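Local atomic coordinates of metallo-beta-lactamase (Serratia marcescens, PDB entry 6K4X), a protein that hydrolyses the beta-lactam ring of antibiotics as a zinc-dependent subclass B3 metallo-beta-lactamase. Residues A[166-178]-A[203-215]. Residues are numbered along the deposited sequence; the frame is centred on the assembly and turned at random.
With ZN (zinc ion), chain C; D0U (4-azanyl-2-sulfanyl-benzoic acid), chain E.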
loop_
_atom_site.group_PDB
_atom_site.type_symbol
_atom_site.label_atom_id
_atom_site.label_comp_id
_atom_site.label_asym_id
_atom_site.label_seq_id
_atom_site.Cartn_x
_atom_site.Cartn_y
_atom_site.Cartn_z
ATOM N N LYS A 166 -13.412 4.603 20.667
ATOM C CA LYS A 166 -13.974 3.550 19.824
ATOM C C LYS A 166 -12.988 3.283 18.683
ATOM O O LYS A 166 -12.734 4.176 17.853
ATOM C CB LYS A 166 -15.333 3.981 19.268
ATOM C CG LYS A 166 -16.067 2.923 18.464
ATOM C CD LYS A 166 -16.380 1.641 19.219
ATOM C CE LYS A 166 -17.353 0.759 18.461
ATOM N NZ LYS A 166 -18.750 1.229 18.611
ATOM N N CYS A 167 -12.362 2.114 18.687
ATOM C CA CYS A 167 -11.190 1.860 17.863
ATOM C C CYS A 167 -11.505 0.851 16.763
ATOM O O CYS A 167 -12.352 -0.049 16.939
ATOM C CB CYS A 167 -10.062 1.318 18.722
ATOM S SG CYS A 167 -9.546 2.484 20.000
ATOM N N LYS A 168 -10.751 0.934 15.656
ATOM C CA LYS A 168 -10.881 0.040 14.542
ATOM C C LYS A 168 -9.490 -0.356 14.067
ATOM O O LYS A 168 -8.561 0.446 14.058
ATOM C CB LYS A 168 -11.599 0.712 13.371
ATOM C CG LYS A 168 -13.008 1.186 13.640
ATOM C CD LYS A 168 -13.984 0.079 13.786
ATOM C CE LYS A 168 -15.382 0.617 14.034
ATOM N NZ LYS A 168 -16.297 -0.425 14.535
ATOM N N ASP A 169 -9.392 -1.598 13.604
ATOM C CA ASP A 169 -8.190 -2.099 12.992
ATOM C C ASP A 169 -8.190 -1.735 11.512
ATOM O O ASP A 169 -9.113 -2.120 10.768
ATOM C CB ASP A 169 -8.102 -3.614 13.155
ATOM C CG ASP A 169 -7.942 -3.993 14.607
ATOM O OD1 ASP A 169 -7.347 -3.198 15.384
ATOM O OD2 ASP A 169 -8.502 -5.032 14.985
ATOM N N VAL A 170 -7.161 -1.002 11.111
ATOM C CA VAL A 170 -7.001 -0.523 9.746
ATOM C C VAL A 170 -5.872 -1.295 9.078
ATOM O O VAL A 170 -4.830 -1.541 9.679
ATOM C CB VAL A 170 -6.691 0.979 9.739
ATOM C CG1 VAL A 170 -6.615 1.516 8.324
ATOM C CG2 VAL A 170 -7.699 1.757 10.561
ATOM N N VAL A 171 -6.100 -1.696 7.832
ATOM C CA VAL A 171 -5.143 -2.451 7.031
ATOM C C VAL A 171 -4.922 -1.703 5.722
ATOM O O VAL A 171 -5.892 -1.449 5.008
ATOM C CB VAL A 171 -5.651 -3.876 6.754
ATOM C CG1 VAL A 171 -4.671 -4.630 5.875
ATOM C CG2 VAL A 171 -5.957 -4.634 8.040
ATOM N N PHE A 172 -3.672 -1.364 5.410
ATOM C CA PHE A 172 -3.297 -0.870 4.091
ATOM C C PHE A 172 -2.761 -2.064 3.330
ATOM O O PHE A 172 -1.664 -2.554 3.591
ATOM C CB PHE A 172 -2.304 0.287 4.200
ATOM C CG PHE A 172 -2.149 1.091 2.936
ATOM C CD1 PHE A 172 -1.621 0.532 1.791
ATOM C CD2 PHE A 172 -2.556 2.403 2.887
ATOM C CE1 PHE A 172 -1.473 1.276 0.631
ATOM C CE2 PHE A 172 -2.389 3.145 1.739
ATOM C CZ PHE A 172 -1.847 2.590 0.611
ATOM N N ALA A 173 -3.607 -2.605 2.459
ATOM C CA ALA A 173 -3.369 -3.915 1.851
ATOM C C ALA A 173 -2.510 -3.771 0.591
ATOM O O ALA A 173 -2.905 -3.103 -0.367
ATOM C CB ALA A 173 -4.691 -4.570 1.558
ATOM N N ASP A 174 -1.348 -4.415 0.610
ATOM C CA ASP A 174 -0.543 -4.512 -0.586
ATOM C C ASP A 174 -1.290 -5.320 -1.646
ATOM O O ASP A 174 -2.229 -6.083 -1.356
ATOM C CB ASP A 174 0.791 -5.175 -0.286
ATOM C CG ASP A 174 1.805 -5.040 -1.406
ATOM O OD1 ASP A 174 1.633 -4.150 -2.234
ATOM O OD2 ASP A 174 2.800 -5.806 -1.357
ATOM N N SER A 175 -0.883 -5.128 -2.901
ATOM C CA SER A 175 -1.358 -5.925 -4.038
ATOM C C SER A 175 -0.947 -7.383 -3.892
ATOM O O SER A 175 0.198 -7.699 -3.605
ATOM C CB SER A 175 -0.846 -5.351 -5.317
ATOM O OG SER A 175 -1.236 -3.997 -5.414
ATOM N N LEU A 176 -1.906 -8.270 -4.185
ATOM C CA LEU A 176 -1.701 -9.715 -4.129
ATOM C C LEU A 176 -1.888 -10.347 -5.510
ATOM O O LEU A 176 -2.285 -11.521 -5.609
ATOM C CB LEU A 176 -2.691 -10.320 -3.143
ATOM C CG LEU A 176 -2.655 -9.759 -1.728
ATOM C CD1 LEU A 176 -3.689 -10.459 -0.865
ATOM C CD2 LEU A 176 -1.263 -9.850 -1.115
ATOM N N THR A 177 -1.632 -9.577 -6.572
ATOM C CA THR A 177 -2.028 -9.942 -7.917
ATOM C C THR A 177 -0.902 -10.661 -8.665
ATOM O O THR A 177 0.228 -10.175 -8.791
ATOM C CB THR A 177 -2.449 -8.687 -8.671
ATOM O OG1 THR A 177 -1.381 -7.745 -8.564
ATOM C CG2 THR A 177 -3.743 -8.114 -8.139
ATOM N N ALA A 178 -1.266 -11.779 -9.277
ATOM C CA ALA A 178 -0.421 -12.532 -10.203
ATOM C C ALA A 178 -0.564 -11.908 -11.589
ATOM O O ALA A 178 -1.617 -12.008 -12.264
ATOM C CB ALA A 178 -0.833 -13.984 -10.223
ATOM N N VAL A 203 -3.229 -12.569 4.758
ATOM C CA VAL A 203 -4.138 -11.443 4.670
ATOM C C VAL A 203 -5.549 -11.842 5.126
ATOM O O VAL A 203 -6.227 -11.071 5.812
ATOM C CB VAL A 203 -4.107 -10.824 3.263
ATOM C CG1 VAL A 203 -5.214 -9.812 3.064
ATOM C CG2 VAL A 203 -2.748 -10.186 3.024
ATOM N N GLU A 204 -5.990 -13.050 4.788
ATOM C CA GLU A 204 -7.340 -13.475 5.187
ATOM C C GLU A 204 -7.397 -13.776 6.693
ATOM O O GLU A 204 -8.512 -14.011 7.213
ATOM C CB GLU A 204 -7.863 -14.605 4.292
ATOM C CG GLU A 204 -7.201 -15.942 4.508
ATOM C CD GLU A 204 -7.333 -16.915 3.339
ATOM O OE1 GLU A 204 -8.055 -16.615 2.356
ATOM O OE2 GLU A 204 -6.745 -17.990 3.436
ATOM N N LYS A 205 -6.277 -13.780 7.413
ATOM C CA LYS A 205 -6.277 -13.935 8.880
ATOM C C LYS A 205 -6.127 -12.600 9.620
ATOM O O LYS A 205 -6.272 -12.570 10.841
ATOM C CB LYS A 205 -5.141 -14.871 9.293
ATOM C CG LYS A 205 -5.342 -16.329 8.915
ATOM C CD LYS A 205 -4.114 -17.146 9.254
ATOM C CE LYS A 205 -4.135 -18.529 8.645
ATOM N NZ LYS A 205 -5.253 -19.330 9.191
ATOM N N LEU A 206 -5.812 -11.497 8.932
ATOM C CA LEU A 206 -5.590 -10.215 9.623
ATOM C C LEU A 206 -6.863 -9.768 10.336
ATOM O O LEU A 206 -7.949 -9.849 9.818
ATOM C CB LEU A 206 -5.203 -9.127 8.618
ATOM C CG LEU A 206 -3.811 -9.248 8.008
ATOM C CD1 LEU A 206 -3.609 -8.226 6.913
ATOM C CD2 LEU A 206 -2.721 -9.107 9.050
ATOM N N SER A 207 -6.683 -9.174 11.510
ATOM C CA SER A 207 -7.689 -8.311 12.124
ATOM C C SER A 207 -7.916 -7.110 11.198
ATOM O O SER A 207 -6.987 -6.369 10.929
ATOM C CB SER A 207 -7.237 -7.865 13.500
ATOM O OG SER A 207 -6.982 -8.976 14.349
ATOM N N CYS A 208 -9.138 -6.916 10.699
ATOM C CA CYS A 208 -9.322 -6.050 9.528
ATOM C C CYS A 208 -10.692 -5.371 9.486
ATOM O O CYS A 208 -11.517 -5.741 8.628
ATOM C CB CYS A 208 -9.173 -6.913 8.275
ATOM S SG CYS A 208 -9.372 -6.078 6.675
ATOM N N ASP A 209 -10.902 -4.308 10.260
ATOM C CA ASP A 209 -12.161 -3.593 10.234
ATOM C C ASP A 209 -12.263 -2.700 8.999
ATOM O O ASP A 209 -13.352 -2.604 8.420
ATOM C CB ASP A 209 -12.346 -2.733 11.478
ATOM C CG ASP A 209 -12.425 -3.554 12.744
ATOM O OD1 ASP A 209 -13.272 -4.485 12.775
ATOM O OD2 ASP A 209 -11.672 -3.280 13.672
ATOM N N ILE A 210 -11.186 -2.001 8.659
ATOM C CA ILE A 210 -11.164 -1.063 7.529
ATOM C C ILE A 210 -9.972 -1.441 6.670
ATOM O O ILE A 210 -8.831 -1.310 7.132
ATOM C CB ILE A 210 -11.034 0.391 8.004
ATOM C CG1 ILE A 210 -12.237 0.787 8.861
ATOM C CG2 ILE A 210 -10.816 1.330 6.815
ATOM C CD1 ILE A 210 -12.049 2.107 9.595
ATOM N N ALA A 211 -10.228 -1.894 5.443
ATOM C CA ALA A 211 -9.148 -2.181 4.500
ATOM C C ALA A 211 -9.077 -1.069 3.469
ATOM O O ALA A 211 -10.096 -0.682 2.882
ATOM C CB ALA A 211 -9.334 -3.528 3.847
ATOM N N ILE A 212 -7.867 -0.561 3.263
ATOM C CA ILE A 212 -7.557 0.390 2.233
ATOM C C ILE A 212 -6.591 -0.313 1.294
ATOM O O ILE A 212 -5.460 -0.601 1.679
ATOM C CB ILE A 212 -6.943 1.676 2.810
ATOM C CG1 ILE A 212 -7.904 2.331 3.802
ATOM C CG2 ILE A 212 -6.554 2.619 1.695
ATOM C CD1 ILE A 212 -7.254 3.129 4.903
ATOM N N ALA A 213 -7.049 -0.669 0.096
ATOM C CA ALA A 213 -6.210 -1.403 -0.851
ATOM C C ALA A 213 -5.341 -0.437 -1.646
ATOM O O ALA A 213 -5.780 0.658 -1.977
ATOM C CB ALA A 213 -7.061 -2.232 -1.768
ATOM N N ALA A 214 -4.121 -0.867 -1.970
ATOM C CA ALA A 214 -3.175 -0.017 -2.670
ATOM C C ALA A 214 -3.788 0.537 -3.968
ATOM O O ALA A 214 -3.621 1.720 -4.296
ATOM C CB ALA A 214 -1.898 -0.782 -2.922
ATOM N N HIS A 215 -4.478 -0.313 -4.732
ATOM C CA HIS A 215 -5.430 0.137 -5.745
ATOM C C HIS A 215 -6.790 0.273 -5.080
ATOM O O HIS A 215 -7.401 -0.726 -4.703
ATOM C CB HIS A 215 -5.491 -0.847 -6.926
ATOM C CG HIS A 215 -4.258 -0.796 -7.767
ATOM N ND1 HIS A 215 -4.077 0.158 -8.761
ATOM C CD2 HIS A 215 -3.101 -1.495 -7.713
ATOM C CE1 HIS A 215 -2.875 0.026 -9.279
ATOM N NE2 HIS A 215 -2.246 -0.987 -8.666
HETATM ZN ZN ZN C . -0.220 -1.250 -8.631
HETATM O O2 D0U E . -0.653 -3.373 -7.958
HETATM C C7 D0U E . -1.181 -4.209 -8.724
HETATM O O1 D0U E . -2.011 -5.069 -8.307
HETATM C C3 D0U E . -0.843 -4.250 -10.171
HETATM C C2 D0U E . -1.685 -5.060 -10.983
HETATM C C4 D0U E . 0.222 -3.538 -10.751
HETATM S S1 D0U E . 1.290 -2.424 -10.021
HETATM C C5 D0U E . 0.424 -3.707 -12.139
HETATM C C6 D0U E . -0.389 -4.516 -12.935
HETATM N N1 D0U E . -0.179 -4.624 -14.304
HETATM C C1 D0U E . -1.443 -5.161 -12.353
HETATM O O HOH W 1 -11.011 -6.193 14.190
HETATM O O HOH W 2 -3.972 -3.296 -4.590
#
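Val-171 bonds to Ile-210 and Ile-212 where strands 166-173 and 210-213 run side by side in parallel, in a beta-alpha-beta unit whose crossover is helix 190-205. Its two strands belong to one of the two sheets of the alpha-beta/beta-alpha metallo-beta-lactamase fold. Asp-169 O and both polar backbone atoms of Val-171 and Ala-173 bond to Ile-210, Ile-212 and Ala-214, odd residues to even. Val-171 O accepts from Ile-212 N at 2.8 Å, almost straight.

On one face, CG1 of Val-170 meets CD1 of Ile-212 at 3.8 Å, the two chains slanting across each other. The Phe-172 ring follows, with Ile-212 O over one face and CG2 of Ile-212 beside CD2 and CE2. Strand 12-15 packs on Ile-210 and Ile-212.

On the other face Val-171 spreads its methyls. CG1, anti to the backbone N (chi1 178°), touches CD1 of Leu-206 at 3.9 Å. CG2 lies against Ser-207 O and the CB of Cys-208, which is disulfide-bonded to Cys-242 in helix 241-260. CD1 of Leu-176 meets CG2 of Val-203 tip to tip.

At the start of the pair, Asp-209 OD2 accepts the N-H of Asp-169 through its anti lone pair, 2.8 Å from Asp-169 N, at 175°. The two carboxylates lie 16° from parallel. One water donates to OD2 of both, weakly to Asp-209, and may ease their repulsion.

At the other end His-215 binds one of the two active-site zinc ions, with Asp-76 and His-77. A second water donates to Ser-175 OG and accepts from His-215 N. Ser-175 OG lies at the His-215 ring edge and donates to inhibitor O2 at 2.7 Å; the same O2 binds the zinc, which His-215 NE2 holds at 2.0 Å.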